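Local atomic coordinates of ERPP protein (Borrelia burgdorferi, PDB entry 4BOB), a protein that probably binds the human complement regulator factor H as an outer surface lipoprotein of the Lyme disease spirochaete. Residues G66-G70 and G71-T75. Numbering follows the deposited sequence.
Sequences GLNAG and GHSAT
The imidazole of His72 lies across the hairpin with its ND1-CE1 edge directed at the carbonyl of Leu67, whose O sits near the ring plane, 3.6 Å from His72 CE1. Ala69 O approaches the same ring obliquely and lies 3.6 Å from His72 CB, while Leu67 CB is 4.2 Å from His72 CE1. A chi1 of 135° turns the ring toward the neighbouring strand. Tyr105, from a loop, meets the imidazole edge-to-face and also touches Leu67 and Ala69 on the same face. On the other face, the amide of Asn68 reaches across to Ser73; ND2 and OG come close, but the angle is too poor for a hydrogen bond. The two strands are held by the backbone: Leu67 N donates to Ala74 O (2.9 Å), Ala74 N returns a bond to Leu67 O (3.1 Å), and His72 N binds Ala69 O (3.0 Å), with a weak bond from Ala69 N to His72 O beside it. Gly70, with positive phi (62°), and Gly71 are the corners. Ala69 to His72 form the type II' turn of a two-residue beta hairpin, joining strand 63-69 to the outermost strand 72-79 of the antiparallel sheet.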
loop_
_atom_site.group_PDB
_atom_site.type_symbol
_atom_site.label_atom_id
_atom_site.label_comp_id
_atom_site.label_asym_id
_atom_site.label_seq_id
_atom_site.Cartn_x
_atom_site.Cartn_y
_atom_site.Cartn_z
ATOM N N GLY A 66 7.023 3.850 -1.491
ATOM C CA GLY A 66 6.796 5.229 -1.943
ATOM C C GLY A 66 5.982 5.341 -3.224
ATOM O O GLY A 66 6.111 4.529 -4.149
ATOM N N LEU A 67 5.148 6.371 -3.267
ATOM C CA LEU A 67 4.223 6.586 -4.368
ATOM C C LEU A 67 4.777 7.591 -5.369
ATOM O O LEU A 67 5.008 8.762 -5.038
ATOM C CB LEU A 67 2.857 7.085 -3.854
ATOM C CG LEU A 67 1.712 7.250 -4.894
ATOM C CD1 LEU A 67 1.587 6.078 -5.878
ATOM C CD2 LEU A 67 0.390 7.490 -4.186
ATOM N N ASN A 68 4.968 7.109 -6.599
ATOM C CA ASN A 68 5.141 7.966 -7.775
ATOM C C ASN A 68 3.846 8.031 -8.577
ATOM O O ASN A 68 3.656 7.270 -9.507
ATOM C CB ASN A 68 6.256 7.430 -8.649
ATOM C CG ASN A 68 7.495 7.182 -7.873
ATOM O OD1 ASN A 68 7.821 6.046 -7.569
ATOM N ND2 ASN A 68 8.159 8.246 -7.482
ATOM N N ALA A 69 2.962 8.936 -8.191
ATOM C CA ALA A 69 1.690 9.131 -8.853
ATOM C C ALA A 69 1.712 10.508 -9.465
ATOM O O ALA A 69 2.039 11.489 -8.775
ATOM C CB ALA A 69 0.560 9.038 -7.850
ATOM N N GLY A 70 1.355 10.575 -10.754
ATOM C CA GLY A 70 1.414 11.814 -11.528
ATOM C C GLY A 70 2.858 12.246 -11.567
ATOM O O GLY A 70 3.739 11.429 -11.855
ATOM N N GLY A 71 3.107 13.512 -11.248
ATOM C CA GLY A 71 4.474 14.015 -11.036
ATOM C C GLY A 71 4.793 14.321 -9.575
ATOM O O GLY A 71 5.637 15.168 -9.289
ATOM N N HIS A 72 4.108 13.636 -8.656
ATOM C CA HIS A 72 4.387 13.706 -7.213
ATOM C C HIS A 72 5.105 12.402 -6.840
ATOM O O HIS A 72 4.635 11.312 -7.186
ATOM C CB HIS A 72 3.064 13.978 -6.427
ATOM C CG HIS A 72 2.844 13.136 -5.190
ATOM N ND1 HIS A 72 3.072 11.773 -5.138
ATOM C CD2 HIS A 72 2.328 13.469 -3.982
ATOM C CE1 HIS A 72 2.751 11.320 -3.939
ATOM N NE2 HIS A 72 2.296 12.328 -3.218
ATOM N N SER A 73 6.255 12.539 -6.176
ATOM C CA SER A 73 7.069 11.407 -5.699
ATOM C C SER A 73 7.357 11.566 -4.198
ATOM O O SER A 73 8.047 12.500 -3.796
ATOM C CB SER A 73 8.395 11.360 -6.456
ATOM O OG SER A 73 9.237 10.337 -5.944
ATOM N N ALA A 74 6.829 10.655 -3.384
ATOM C CA ALA A 74 6.892 10.788 -1.930
ATOM C C ALA A 74 6.496 9.496 -1.193
ATOM O O ALA A 74 5.693 8.706 -1.680
ATOM C CB ALA A 74 6.008 11.949 -1.483
ATOM N N THR A 75 7.079 9.284 -0.016
ATOM C CA THR A 75 6.803 8.081 0.805
ATOM C C THR A 75 5.312 7.865 1.129
ATOM O O THR A 75 4.583 8.777 1.567
ATOM C CB THR A 75 7.655 8.066 2.116
ATOM O OG1 THR A 75 8.999 7.672 1.797
ATOM C CG2 THR A 75 7.087 7.088 3.170
#